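Local coordinates for CRS2 (Zea mays, PDB 1RYB), which is required for splicing of group IIB introns in chloroplasts, working with CAF1 or CAF2, and has a peptidyl-tRNA hydrolase fold without that enzyme's activity, at residues Gly24-Lys29 against Gln78-Tyr83; Thr33-Gly38 against Ala161-Lys166; Leu104-Thr109 against Arg145-Ile150. All blocks are in the same frame, centred on the assembly; numbering follows the deposited sequence.

Contact 1 of 3, residues Gly24-Lys29 against Gln78-Tyr83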
ATOM      1  N   GLY A  24      -4.943  -2.570   4.341  1.00  9.33           N
ATOM      2  CA  GLY A  24      -5.072  -3.754   5.263  1.00  7.10           C
ATOM      3  C   GLY A  24      -6.273  -3.598   6.145  1.00  8.83           C
ATOM      4  O   GLY A  24      -7.002  -2.563   6.065  1.00 11.76           O
ATOM      5  N   ASN A  25      -6.451  -4.580   7.033  1.00 10.34           N
ATOM      6  CA  ASN A  25      -7.488  -4.541   8.083  1.00 10.19           C
ATOM      7  C   ASN A  25      -6.844  -4.360   9.410  1.00  7.88           C
ATOM      8  O   ASN A  25      -5.723  -4.833   9.646  1.00 13.95           O
ATOM      9  CB  ASN A  25      -8.254  -5.858   8.106  1.00 11.18           C
ATOM     10  CG  ASN A  25      -9.186  -5.911   6.934  1.00 13.23           C
ATOM     11  OD1 ASN A  25     -10.018  -5.024   6.803  1.00 13.08           O
ATOM     12  ND2 ASN A  25      -9.081  -6.970   6.088  1.00 14.82           N
ATOM     13  N   PRO A  26      -7.552  -3.773  10.333  1.00  9.57           N
ATOM     14  CA  PRO A  26      -6.951  -3.441  11.626  1.00 10.82           C
ATOM     15  C   PRO A  26      -7.058  -4.522  12.634  1.00 11.45           C
ATOM     16  O   PRO A  26      -8.036  -5.224  12.663  1.00 15.87           O
ATOM     17  CB  PRO A  26      -7.864  -2.335  12.154  1.00 14.43           C
ATOM     18  CG  PRO A  26      -9.205  -2.706  11.566  1.00 22.36           C
ATOM     19  CD  PRO A  26      -8.871  -3.203  10.155  1.00 10.64           C
ATOM     20  N   GLY A  27      -6.045  -4.634  13.462  1.00  9.40           N
ATOM     21  CA  GLY A  27      -6.190  -5.543  14.539  1.00 14.71           C
ATOM     22  C   GLY A  27      -5.310  -6.767  14.449  1.00 23.88           C
ATOM     23  O   GLY A  27      -4.839  -7.157  13.384  1.00 15.40           O
ATOM     24  N   ASN A  28      -5.109  -7.379  15.610  1.00 21.81           N
ATOM     25  CA  ASN A  28      -4.215  -8.574  15.738  1.00 21.80           C
ATOM     26  C   ASN A  28      -4.584  -9.734  14.834  1.00 26.39           C
ATOM     27  O   ASN A  28      -3.730 -10.467  14.318  1.00 24.85           O
ATOM     28  CB  ASN A  28      -4.295  -9.074  17.172  1.00 28.10           C
ATOM     29  CG  ASN A  28      -3.948  -7.953  18.077  1.00 42.53           C
ATOM     30  OD1 ASN A  28      -2.948  -7.286  17.815  1.00 24.25           O
ATOM     31  ND2 ASN A  28      -4.895  -7.580  18.940  1.00 39.73           N
ATOM     32  N   LYS A  29      -5.868  -9.935  14.708  1.00 19.87           N
ATOM     33  CA  LYS A  29      -6.390 -11.029  13.915  1.00 18.92           C
ATOM     34  C   LYS A  29      -5.887 -11.061  12.452  1.00 18.12           C
ATOM     35  O   LYS A  29      -5.882 -12.134  11.805  1.00 25.27           O
ATOM     36  CB  LYS A  29      -7.906 -10.998  13.989  1.00 19.05           C
ATOM     37  CG  LYS A  29      -8.667 -10.284  12.905  1.00 62.98           C
ATOM     38  CD  LYS A  29     -10.122 -10.788  12.765  1.00100.00           C
ATOM     39  CE  LYS A  29     -11.124 -10.087  13.689  1.00100.00           C
ATOM     40  NZ  LYS A  29     -12.426 -10.783  13.767  1.00 49.15           N
ATOM     41  N   GLN A  78      -7.026   2.431   9.562  1.00 11.68           N
ATOM     42  CA  GLN A  78      -7.573   1.512  10.525  1.00 12.92           C
ATOM     43  C   GLN A  78      -9.111   1.512  10.431  1.00 19.62           C
ATOM     44  O   GLN A  78      -9.796   1.495  11.440  1.00 20.26           O
ATOM     45  CB  GLN A  78      -7.154   1.905  11.963  1.00 13.39           C
ATOM     46  CG  GLN A  78      -5.623   2.104  12.046  1.00 12.81           C
ATOM     47  CD  GLN A  78      -4.848   0.822  11.850  1.00 13.71           C
ATOM     48  OE1 GLN A  78      -3.831   0.794  11.089  1.00 14.42           O
ATOM     49  NE2 GLN A  78      -5.269  -0.216  12.574  1.00  9.05           N
ATOM     50  N   SER A  79      -9.603   1.543   9.212  1.00 10.92           N
ATOM     51  CA  SER A  79     -11.030   1.662   8.950  1.00 15.70           C
ATOM     52  C   SER A  79     -11.702   0.350   8.511  1.00 14.92           C
ATOM     53  O   SER A  79     -12.899   0.272   8.305  1.00 14.31           O
ATOM     54  CB  SER A  79     -11.053   2.591   7.751  1.00 15.70           C
ATOM     55  OG  SER A  79     -10.170   2.076   6.731  1.00 15.43           O
ATOM     56  N   TYR A  80     -10.884  -0.662   8.325  1.00 11.23           N
ATOM     57  CA  TYR A  80     -11.186  -1.903   7.598  1.00 15.75           C
ATOM     58  C   TYR A  80     -10.963  -1.624   6.140  1.00 13.76           C
ATOM     59  O   TYR A  80     -11.161  -0.463   5.671  1.00 10.78           O
ATOM     60  CB  TYR A  80     -12.601  -2.487   7.808  1.00 16.89           C
ATOM     61  CG  TYR A  80     -12.705  -3.065   9.197  1.00 15.28           C
ATOM     62  CD1 TYR A  80     -13.250  -2.307  10.225  1.00 22.60           C
ATOM     63  CD2 TYR A  80     -12.262  -4.356   9.476  1.00 14.28           C
ATOM     64  CE1 TYR A  80     -13.404  -2.875  11.497  1.00 16.09           C
ATOM     65  CE2 TYR A  80     -12.340  -4.914  10.750  1.00 19.75           C
ATOM     66  CZ  TYR A  80     -12.873  -4.139  11.771  1.00 19.33           C
ATOM     67  OH  TYR A  80     -12.978  -4.718  13.026  1.00 29.83           O
ATOM     68  N   MET A  81     -10.565  -2.669   5.433  1.00 11.41           N
ATOM     69  CA  MET A  81     -10.193  -2.564   3.995  1.00 16.83           C
ATOM     70  C   MET A  81     -11.217  -1.821   3.092  1.00 13.16           C
ATOM     71  O   MET A  81     -10.889  -0.962   2.309  1.00 12.45           O
ATOM     72  CB  MET A  81      -9.965  -3.979   3.452  1.00 12.87           C
ATOM     73  CG  MET A  81      -9.449  -3.991   2.036  1.00 12.20           C
ATOM     74  SD  MET A  81      -7.867  -3.156   1.884  1.00 12.80           S
ATOM     75  CE  MET A  81      -6.754  -4.538   2.287  1.00 14.81           C
ATOM     76  N   ASN A  82     -12.491  -2.103   3.333  1.00 19.20           N
ATOM     77  CA  ASN A  82     -13.554  -1.601   2.532  1.00 14.44           C
ATOM     78  C   ASN A  82     -13.741  -0.147   2.712  1.00 20.42           C
ATOM     79  O   ASN A  82     -14.463   0.474   1.912  1.00 21.19           O
ATOM     80  CB  ASN A  82     -14.911  -2.278   2.932  1.00 13.57           C
ATOM     81  CG  ASN A  82     -15.038  -3.668   2.355  1.00 26.33           C
ATOM     82  OD1 ASN A  82     -14.216  -4.078   1.550  1.00 21.42           O
ATOM     83  ND2 ASN A  82     -16.122  -4.378   2.741  1.00 28.96           N
ATOM     84  N   TYR A  83     -13.209   0.421   3.814  1.00 13.68           N
ATOM     85  CA  TYR A  83     -13.409   1.869   4.025  1.00  9.34           C
ATOM     86  C   TYR A  83     -12.098   2.680   3.975  1.00 14.68           C
ATOM     87  O   TYR A  83     -12.015   3.814   4.505  1.00 13.53           O
ATOM     88  CB  TYR A  83     -14.137   2.106   5.358  1.00 12.17           C
ATOM     89  CG  TYR A  83     -15.378   1.306   5.387  1.00 13.83           C
ATOM     90  CD1 TYR A  83     -16.521   1.726   4.703  1.00 17.62           C
ATOM     91  CD2 TYR A  83     -15.446   0.120   6.108  1.00 20.09           C
ATOM     92  CE1 TYR A  83     -17.668   0.916   4.686  1.00 36.83           C
ATOM     93  CE2 TYR A  83     -16.590  -0.684   6.122  1.00 22.94           C
ATOM     94  CZ  TYR A  83     -17.721  -0.275   5.419  1.00 44.59           C
ATOM     95  OH  TYR A  83     -18.890  -1.030   5.496  1.00 23.87           O
TER
HETATM   96  O   HOH W   1      -7.924  -0.921   7.992  1.00 12.83           O
HETATM   97  O   HOH W   2     -10.717  -6.059  13.894  1.00 34.36           O
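Asn25 and Tyr80 bring their CA atoms to 4.6 Å where two loops, one following strand 18-22 and the other strand 70-77, run past each other without forming a beta bridge. The direct polar link is a single bond from a backbone N-H to a side-chain amide: Met81 N donates to Asn25 OD1 at 2.8 Å with an N-H...O angle of 166°. The bond is nearly straight at the hydrogen, yet the donor stands 36° above the plane of the Asn25 carboxamide. Asn25 OD1 also reaches the edge of the Tyr80 ring, 3.6 Å from CD2. Pro26 takes one face of the same ring. Its CG sits over the ring centre in a CH-pi contact, 3.9 Å from the centroid and 9° off the normal, while CD lies over the same face, nearest Tyr80 CD2. Ring face and ring edge are therefore both engaged by consecutive residues of 24-29. The Met81 side chain is bent at chi2 and chi3, and its CE comes to 3.4 Å from Gly24 N; beyond this contact it packs on His35 and His127. Two waters add to the direct contacts. Water 1 donates to Gly24 O and accepts from Tyr80 N, tying backbone to backbone, whereas water 2 joins Pro26 O to Tyr80 OH, 2.8 Å from the hydroxyl oxygen. Asn82, just beyond, is hydrogen-bonded through OD1 to Asn128 ND2. By similarity Tyr80, Asn82 and Asn128 are tRNA-binding positions, and His35 matches the proton acceptor of the hydrolases, although CRS2 itself lacks the activity. These two loops, each leading from a strand toward a helix, are consistent with the wall of the tRNA-binding site seen in peptidyl-tRNA hydrolases.

Contact 2 of 3, residues Thr33-Gly38 against Ala161-Lys166; sequences TRHNVG and AFLLQK
The turn carrying His35, the proton acceptor by similarity in the peptidyl-tRNA hydrolase family, is held against the C-terminal end of helix 159-163 by bonds to carbonyls at and just beyond that end. His35 N donates to Leu163 O at 2.9 Å, and Arg34 N donates to Gln165 O, also at 2.9 Å. Leu163 supports the His35 ring from one face: its CD1 lies over the centre, 3.9 Å from the centroid and 11° off the normal, a CH-pi contact. At ring nitrogen ND1, His35 is hydrogen-bonded to Asp107 OD2 of strand 102-108, so the imidazole is held by a leucine over its face and by a carboxylate at a ring nitrogen, the His-Asp pair of the family's active site. The Arg34 side chain, extended from CG to NE, meets Phe162 and crosses it at about a right angle; Arg34 CD lies over the Phe162 face, toward the rim, a CH-pi contact 3.9 Å from the centroid, and the guanidinium sits beyond it with the two planes 18° apart. Phe162 CE1 stands over the guanidinium centre, 3.3 Å from Arg34 CZ, and Lys166 O lies over the opposite face, toward the rim. Arg34 NH1 is additionally bonded to Phe162 O at 3.0 Å, in the guanidinium plane, and NH2 forms a salt bridge with Glu171; the in-plane NH1 bond, the NH2 salt bridge and the contacts on both faces would together restrict rotation of the group. Beside it, Thr33 CA makes a CA-H...O contact with Gln165 O, and its methyl CG2 rests 3.5 Å from Leu164 O.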
ATOM      1  N   THR A  33      -1.640 -11.464   7.506  1.00 17.32           N
ATOM      2  CA  THR A  33      -2.534 -11.977   6.481  1.00 11.11           C
ATOM      3  C   THR A  33      -2.232 -11.378   5.119  1.00 15.21           C
ATOM      4  O   THR A  33      -1.640 -10.305   5.006  1.00 10.81           O
ATOM      5  CB  THR A  33      -3.988 -11.847   6.889  1.00 10.68           C
ATOM      6  OG1 THR A  33      -4.352 -10.499   6.953  1.00 14.16           O
ATOM      7  CG2 THR A  33      -4.262 -12.510   8.283  1.00 11.13           C
ATOM      8  N   ARG A  34      -2.547 -12.110   4.106  1.00  9.77           N
ATOM      9  CA  ARG A  34      -2.202 -11.674   2.722  1.00 12.34           C
ATOM     10  C   ARG A  34      -2.770 -10.295   2.378  1.00  9.35           C
ATOM     11  O   ARG A  34      -2.079  -9.449   1.740  1.00 11.70           O
ATOM     12  CB  ARG A  34      -2.669 -12.679   1.685  1.00  8.49           C
ATOM     13  CG  ARG A  34      -2.004 -14.057   1.910  1.00  7.37           C
ATOM     14  CD  ARG A  34      -2.193 -14.953   0.654  1.00 16.85           C
ATOM     15  NE  ARG A  34      -1.510 -16.275   0.707  1.00 17.81           N
ATOM     16  CZ  ARG A  34      -2.007 -17.349   1.370  1.00 19.89           C
ATOM     17  NH1 ARG A  34      -3.166 -17.266   2.039  1.00 16.52           N
ATOM     18  NH2 ARG A  34      -1.279 -18.505   1.387  1.00 16.39           N
ATOM     19  N   HIS A  35      -4.020 -10.093   2.739  1.00 10.27           N
ATOM     20  CA  HIS A  35      -4.671  -8.801   2.469  1.00  9.54           C
ATOM     21  C   HIS A  35      -4.043  -7.640   3.267  1.00  9.98           C
ATOM     22  O   HIS A  35      -4.383  -6.486   3.020  1.00 16.77           O
ATOM     23  CB  HIS A  35      -6.163  -8.925   2.861  1.00 14.48           C
ATOM     24  CG  HIS A  35      -7.195  -8.237   1.963  1.00 11.54           C
ATOM     25  ND1 HIS A  35      -6.966  -7.983   0.655  1.00 12.26           N
ATOM     26  CD2 HIS A  35      -8.454  -7.849   2.251  1.00 15.45           C
ATOM     27  CE1 HIS A  35      -8.048  -7.428   0.155  1.00  8.43           C
ATOM     28  NE2 HIS A  35      -8.957  -7.309   1.117  1.00 15.77           N
ATOM     29  N   ASN A  36      -3.148  -7.917   4.203  1.00  9.08           N
ATOM     30  CA  ASN A  36      -2.448  -6.867   4.948  1.00  8.20           C
ATOM     31  C   ASN A  36      -1.045  -6.608   4.459  1.00 15.61           C
ATOM     32  O   ASN A  36      -0.307  -5.895   5.085  1.00 10.68           O
ATOM     33  CB  ASN A  36      -2.331  -7.253   6.430  1.00 10.61           C
ATOM     34  CG  ASN A  36      -3.521  -6.702   7.212  1.00 17.38           C
ATOM     35  OD1 ASN A  36      -4.647  -6.591   6.719  1.00 11.96           O
ATOM     36  ND2 ASN A  36      -3.271  -6.220   8.407  1.00 17.27           N
ATOM     37  N   VAL A  37      -0.597  -7.230   3.345  1.00  9.21           N
ATOM     38  CA  VAL A  37       0.767  -7.036   2.952  1.00  8.44           C
ATOM     39  C   VAL A  37       1.096  -5.578   2.673  1.00 11.65           C
ATOM     40  O   VAL A  37       2.236  -5.210   2.775  1.00 10.64           O
ATOM     41  CB  VAL A  37       1.139  -7.995   1.788  1.00 10.92           C
ATOM     42  CG1 VAL A  37       0.453  -7.635   0.464  1.00 13.86           C
ATOM     43  CG2 VAL A  37       2.653  -8.213   1.601  1.00 11.09           C
ATOM     44  N   GLY A  38       0.126  -4.781   2.244  1.00  6.68           N
ATOM     45  CA  GLY A  38       0.423  -3.363   2.093  1.00  9.13           C
ATOM     46  C   GLY A  38       0.863  -2.719   3.391  1.00  8.44           C
ATOM     47  O   GLY A  38       1.702  -1.803   3.428  1.00 10.01           O
ATOM     48  N   ALA A 161     -11.154 -16.478   2.103  1.00 21.07           N
ATOM     49  CA  ALA A 161     -10.392 -17.150   3.095  1.00 22.58           C
ATOM     50  C   ALA A 161      -8.915 -16.977   2.818  1.00 14.46           C
ATOM     51  O   ALA A 161      -8.098 -16.868   3.713  1.00 19.97           O
ATOM     52  CB  ALA A 161     -10.681 -18.658   2.977  1.00 22.59           C
ATOM     53  N   PHE A 162      -8.593 -17.056   1.549  1.00 17.74           N
ATOM     54  CA  PHE A 162      -7.241 -16.952   1.102  1.00 21.07           C
ATOM     55  C   PHE A 162      -6.668 -15.590   1.480  1.00 12.86           C
ATOM     56  O   PHE A 162      -5.536 -15.479   1.916  1.00 16.28           O
ATOM     57  CB  PHE A 162      -7.252 -17.132  -0.423  1.00 22.10           C
ATOM     58  CG  PHE A 162      -5.935 -16.951  -1.082  1.00 20.30           C
ATOM     59  CD1 PHE A 162      -4.891 -17.846  -0.859  1.00 19.22           C
ATOM     60  CD2 PHE A 162      -5.737 -15.876  -1.952  1.00 22.19           C
ATOM     61  CE1 PHE A 162      -3.637 -17.706  -1.458  1.00 22.97           C
ATOM     62  CE2 PHE A 162      -4.499 -15.721  -2.577  1.00 22.45           C
ATOM     63  CZ  PHE A 162      -3.460 -16.631  -2.322  1.00 30.43           C
ATOM     64  N   LEU A 163      -7.472 -14.574   1.368  1.00 16.86           N
ATOM     65  CA  LEU A 163      -6.965 -13.235   1.705  1.00 16.60           C
ATOM     66  C   LEU A 163      -6.679 -13.087   3.121  1.00 12.27           C
ATOM     67  O   LEU A 163      -5.839 -12.272   3.531  1.00 13.39           O
ATOM     68  CB  LEU A 163      -7.935 -12.113   1.323  1.00 11.94           C
ATOM     69  CG  LEU A 163      -8.202 -11.962  -0.170  1.00 13.64           C
ATOM     70  CD1 LEU A 163      -9.378 -10.950  -0.377  1.00 17.57           C
ATOM     71  CD2 LEU A 163      -6.955 -11.503  -0.938  1.00 14.05           C
ATOM     72  N   LEU A 164      -7.469 -13.799   3.898  1.00 12.10           N
ATOM     73  CA  LEU A 164      -7.451 -13.607   5.284  1.00 10.20           C
ATOM     74  C   LEU A 164      -6.690 -14.628   6.021  1.00 16.12           C
ATOM     75  O   LEU A 164      -6.819 -14.723   7.235  1.00 20.16           O
ATOM     76  CB  LEU A 164      -8.889 -13.494   5.863  1.00 14.38           C
ATOM     77  CG  LEU A 164      -9.701 -12.365   5.287  1.00 18.26           C
ATOM     78  CD1 LEU A 164     -11.032 -12.319   6.043  1.00 20.54           C
ATOM     79  CD2 LEU A 164      -8.983 -11.002   5.418  1.00 18.56           C
ATOM     80  N   GLN A 165      -5.802 -15.283   5.296  1.00 15.25           N
ATOM     81  CA  GLN A 165      -4.832 -16.277   5.827  1.00 15.32           C
ATOM     82  C   GLN A 165      -3.422 -15.794   5.695  1.00 15.57           C
ATOM     83  O   GLN A 165      -3.131 -14.860   4.988  1.00 16.21           O
ATOM     84  CB  GLN A 165      -4.953 -17.603   5.098  1.00 18.89           C
ATOM     85  CG  GLN A 165      -6.022 -18.461   5.842  1.00 31.80           C
ATOM     86  CD  GLN A 165      -5.433 -19.031   7.135  1.00100.00           C
ATOM     87  OE1 GLN A 165      -6.106 -19.786   7.873  1.00 75.46           O
ATOM     88  NE2 GLN A 165      -4.160 -18.674   7.413  1.00100.00           N
ATOM     89  N   LYS A 166      -2.557 -16.376   6.451  1.00 14.54           N
ATOM     90  CA  LYS A 166      -1.157 -15.962   6.425  1.00 11.38           C
ATOM     91  C   LYS A 166      -0.441 -16.582   5.234  1.00 17.84           C
ATOM     92  O   LYS A 166      -0.883 -17.561   4.638  1.00 19.03           O
ATOM     93  CB  LYS A 166      -0.530 -16.415   7.739  1.00 17.57           C
ATOM     94  CG  LYS A 166      -1.083 -15.566   8.907  1.00 18.13           C
ATOM     95  CD  LYS A 166      -0.170 -15.495  10.151  1.00 28.58           C
ATOM     96  CE  LYS A 166      -0.887 -15.011  11.423  1.00 92.16           C
ATOM     97  NZ  LYS A 166       0.004 -14.817  12.590  1.00 95.84           N
TER

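Contact 3 of 3, residues Leu104-Thr109 against Arg145-Ile150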
ATOM      1  N   LEU A 104      -0.565   4.300  -3.416  1.00  9.32           N
ATOM      2  CA  LEU A 104      -1.247   3.185  -2.771  1.00 10.60           C
ATOM      3  C   LEU A 104      -0.443   1.922  -2.905  1.00 10.18           C
ATOM      4  O   LEU A 104      -0.007   1.575  -3.988  1.00 11.39           O
ATOM      5  CB  LEU A 104      -2.687   2.881  -3.324  1.00 15.11           C
ATOM      6  CG  LEU A 104      -3.781   3.611  -2.598  1.00  9.05           C
ATOM      7  CD1 LEU A 104      -4.065   2.994  -1.246  1.00 10.85           C
ATOM      8  CD2 LEU A 104      -3.479   5.124  -2.500  1.00 10.83           C
ATOM      9  N   ILE A 105      -0.318   1.180  -1.794  1.00  8.75           N
ATOM     10  CA  ILE A 105       0.414  -0.092  -1.740  1.00  9.30           C
ATOM     11  C   ILE A 105      -0.541  -1.201  -1.287  1.00  8.74           C
ATOM     12  O   ILE A 105      -1.128  -1.080  -0.207  1.00  8.33           O
ATOM     13  CB  ILE A 105       1.663   0.048  -0.820  1.00  9.36           C
ATOM     14  CG1 ILE A 105       2.458   1.278  -1.260  1.00  5.09           C
ATOM     15  CG2 ILE A 105       2.530  -1.246  -0.917  1.00 11.54           C
ATOM     16  CD1 ILE A 105       3.844   1.297  -0.576  1.00 12.51           C
ATOM     17  N   TYR A 106      -0.651  -2.302  -2.048  1.00  9.18           N
ATOM     18  CA  TYR A 106      -1.689  -3.303  -1.673  1.00  5.42           C
ATOM     19  C   TYR A 106      -1.433  -4.653  -2.322  1.00  7.25           C
ATOM     20  O   TYR A 106      -0.546  -4.771  -3.149  1.00  9.69           O
ATOM     21  CB  TYR A 106      -3.084  -2.751  -2.153  1.00  8.46           C
ATOM     22  CG  TYR A 106      -3.110  -2.673  -3.707  1.00 14.09           C
ATOM     23  CD1 TYR A 106      -3.572  -3.745  -4.471  1.00 13.64           C
ATOM     24  CD2 TYR A 106      -2.535  -1.624  -4.419  1.00 20.14           C
ATOM     25  CE1 TYR A 106      -3.584  -3.680  -5.862  1.00 17.72           C
ATOM     26  CE2 TYR A 106      -2.372  -1.617  -5.816  1.00 18.54           C
ATOM     27  CZ  TYR A 106      -2.976  -2.635  -6.548  1.00 21.09           C
ATOM     28  OH  TYR A 106      -2.889  -2.683  -7.944  1.00 31.85           O
ATOM     29  N   ASP A 107      -2.154  -5.663  -1.861  1.00  9.32           N
ATOM     30  CA  ASP A 107      -2.017  -7.077  -2.381  1.00 11.49           C
ATOM     31  C   ASP A 107      -2.682  -7.209  -3.726  1.00 14.13           C
ATOM     32  O   ASP A 107      -3.794  -6.726  -3.928  1.00 12.40           O
ATOM     33  CB  ASP A 107      -2.679  -8.074  -1.420  1.00 10.65           C
ATOM     34  CG  ASP A 107      -4.032  -7.584  -1.004  1.00 13.25           C
ATOM     35  OD1 ASP A 107      -4.280  -6.444  -0.581  1.00 14.30           O
ATOM     36  OD2 ASP A 107      -4.943  -8.459  -1.189  1.00 11.15           O
ATOM     37  N   ASP A 108      -2.057  -7.886  -4.644  1.00 11.04           N
ATOM     38  CA  ASP A 108      -2.698  -8.001  -5.970  1.00 11.13           C
ATOM     39  C   ASP A 108      -2.724  -9.463  -6.403  1.00 10.15           C
ATOM     40  O   ASP A 108      -1.688 -10.121  -6.533  1.00 16.36           O
ATOM     41  CB  ASP A 108      -1.999  -7.112  -6.960  1.00 11.80           C
ATOM     42  CG  ASP A 108      -2.564  -7.137  -8.334  1.00 25.65           C
ATOM     43  OD1 ASP A 108      -3.272  -8.033  -8.742  1.00 18.52           O
ATOM     44  OD2 ASP A 108      -2.088  -6.164  -9.069  1.00 27.06           O
ATOM     45  N   THR A 109      -3.920 -10.044  -6.418  1.00 14.46           N
ATOM     46  CA  THR A 109      -4.022 -11.524  -6.712  1.00 16.66           C
ATOM     47  C   THR A 109      -3.762 -11.819  -8.209  1.00 28.45           C
ATOM     48  O   THR A 109      -3.739 -12.941  -8.641  1.00 25.68           O
ATOM     49  CB  THR A 109      -5.397 -12.139  -6.336  1.00 18.89           C
ATOM     50  OG1 THR A 109      -6.360 -11.455  -7.031  1.00 35.72           O
ATOM     51  CG2 THR A 109      -5.704 -11.964  -4.890  1.00 19.14           C
ATOM     52  N   ARG A 145       0.441   3.376  -7.839  1.00 11.47           N
ATOM     53  CA  ARG A 145       0.215   2.187  -7.049  1.00 10.09           C
ATOM     54  C   ARG A 145       1.354   1.296  -7.141  1.00  8.76           C
ATOM     55  O   ARG A 145       1.836   0.999  -8.234  1.00 12.11           O
ATOM     56  CB  ARG A 145      -0.921   1.322  -7.590  1.00 19.82           C
ATOM     57  CG  ARG A 145      -2.196   2.029  -7.908  1.00 27.61           C
ATOM     58  CD  ARG A 145      -2.194   2.543  -9.313  1.00 17.92           C
ATOM     59  NE  ARG A 145      -3.371   3.390  -9.497  1.00 16.77           N
ATOM     60  CZ  ARG A 145      -4.558   2.913  -9.755  1.00 25.46           C
ATOM     61  NH1 ARG A 145      -4.758   1.591  -9.895  1.00 14.90           N
ATOM     62  NH2 ARG A 145      -5.574   3.765  -9.908  1.00 29.20           N
ATOM     63  N   LEU A 146       1.662   0.642  -6.020  1.00  7.19           N
ATOM     64  CA  LEU A 146       2.647  -0.421  -6.011  1.00  7.14           C
ATOM     65  C   LEU A 146       1.893  -1.678  -5.633  1.00  8.95           C
ATOM     66  O   LEU A 146       1.389  -1.829  -4.495  1.00  8.76           O
ATOM     67  CB  LEU A 146       3.774  -0.196  -4.991  1.00 10.03           C
ATOM     68  CG  LEU A 146       4.797  -1.326  -4.927  1.00 13.74           C
ATOM     69  CD1 LEU A 146       5.672  -1.374  -6.188  1.00 12.10           C
ATOM     70  CD2 LEU A 146       5.666  -1.123  -3.691  1.00 12.33           C
ATOM     71  N   SER A 147       1.736  -2.603  -6.636  1.00 13.54           N
ATOM     72  CA  SER A 147       1.003  -3.856  -6.398  1.00 15.69           C
ATOM     73  C   SER A 147       1.993  -4.839  -5.839  1.00 14.96           C
ATOM     74  O   SER A 147       3.137  -4.904  -6.342  1.00 14.30           O
ATOM     75  CB  SER A 147       0.478  -4.476  -7.728  1.00 12.07           C
ATOM     76  OG  SER A 147      -0.476  -3.629  -8.322  1.00 21.85           O
ATOM     77  N   ILE A 148       1.574  -5.594  -4.833  1.00 11.09           N
ATOM     78  CA  ILE A 148       2.392  -6.647  -4.247  1.00  8.70           C
ATOM     79  C   ILE A 148       1.696  -7.976  -4.563  1.00 11.53           C
ATOM     80  O   ILE A 148       0.646  -8.244  -4.003  1.00 11.49           O
ATOM     81  CB  ILE A 148       2.558  -6.544  -2.716  1.00 11.70           C
ATOM     82  CG1 ILE A 148       3.318  -5.279  -2.409  1.00 11.45           C
ATOM     83  CG2 ILE A 148       3.379  -7.718  -2.231  1.00  9.97           C
ATOM     84  CD1 ILE A 148       3.221  -4.878  -0.932  1.00 11.92           C
ATOM     85  N   GLY A 149       2.271  -8.773  -5.527  1.00 11.94           N
ATOM     86  CA  GLY A 149       1.594  -9.994  -5.946  1.00 11.03           C
ATOM     87  C   GLY A 149       1.434 -10.977  -4.812  1.00 14.45           C
ATOM     88  O   GLY A 149       2.318 -11.205  -3.988  1.00 13.71           O
ATOM     89  N   ILE A 150       0.272 -11.567  -4.783  1.00 12.06           N
ATOM     90  CA  ILE A 150      -0.010 -12.668  -3.822  1.00 18.80           C
ATOM     91  C   ILE A 150      -0.543 -13.978  -4.535  1.00 18.09           C
ATOM     92  O   ILE A 150      -0.807 -14.976  -3.894  1.00 18.00           O
ATOM     93  CB  ILE A 150      -0.946 -12.234  -2.668  1.00 14.26           C
ATOM     94  CG1 ILE A 150      -2.347 -11.760  -3.190  1.00 13.56           C
ATOM     95  CG2 ILE A 150      -0.244 -11.162  -1.829  1.00 10.66           C
ATOM     96  CD1 ILE A 150      -3.458 -11.836  -2.122  1.00  9.94           C
TER
HETATM   97  O   HOH W   3      -3.360  -0.736  -9.872  1.00 30.27           O
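The Tyr106 ring has Ser147 CA over one face, offset toward the rim, and Arg145 CB at its edge in plane, 3.7 Å from CE2; His127 and this ring meet edge-to-face. At the far end of the ring, Tyr106 OH lies 2.6 Å from Ser147 OG, which is also 3.1 Å from Asp108 OD2. Asp108 has a further partner through OD1, Ser110 OG. The Arg145 guanidinium, turned 84° from the tyrosine ring, has water 3 in plane at its edge, and that water bridges Arg145 NH1 to Tyr106 OH; the same NH1 bonds to Gly123 O, NE is hydrogen-bonded to Phe143 O, and the Phe143 ring makes a cation-pi contact with Arg145. On the sheet face that bears Ile105, Asp107, Leu146 and Ile148, chemistry is mostly apolar: Ile105 CG2 meets Ile148 CD1 at 3.7 Å, and helix 37-48 packs there through Met41. Asp107 is the polar exception, bonded to His35 and His127. Five bridges from Leu104 with Arg145 to Asp108 with Gly149 fix the register, and N-H...O bonds alternate in direction between the strands, as in Ile148 N to Tyr106 O at 2.8 Å. The strand axes, at 37° to one another, carry the twist of neighbouring parallel strands in the mixed sheet of the alpha/beta peptidyl-tRNA hydrolase fold.

In the fold
Contact 3 is the buried one, its centre about 7 Å from that of the chain, and its regular parallel ladder contrasts with the loop and helix-end geometry of the other two, both partly buried and about 13 Å out. Contacts 1 and 2 meet where Asn25 N lies 2.7 Å from Asn36 OD1, probably hydrogen-bonded; contacts 2 and 3 meet through the pair that corresponds to the hydrolase active site, His35 ND1 being 2.8 Å from Asp107 OD2. Waters bridge contact 1, and one bridges side chains in contact 3, whereas contact 2 relies on direct bonds to carbonyls and on CH-pi contacts. Strand 145-149 of contact 3 is followed in the chain by helix 159-163 of contact 2.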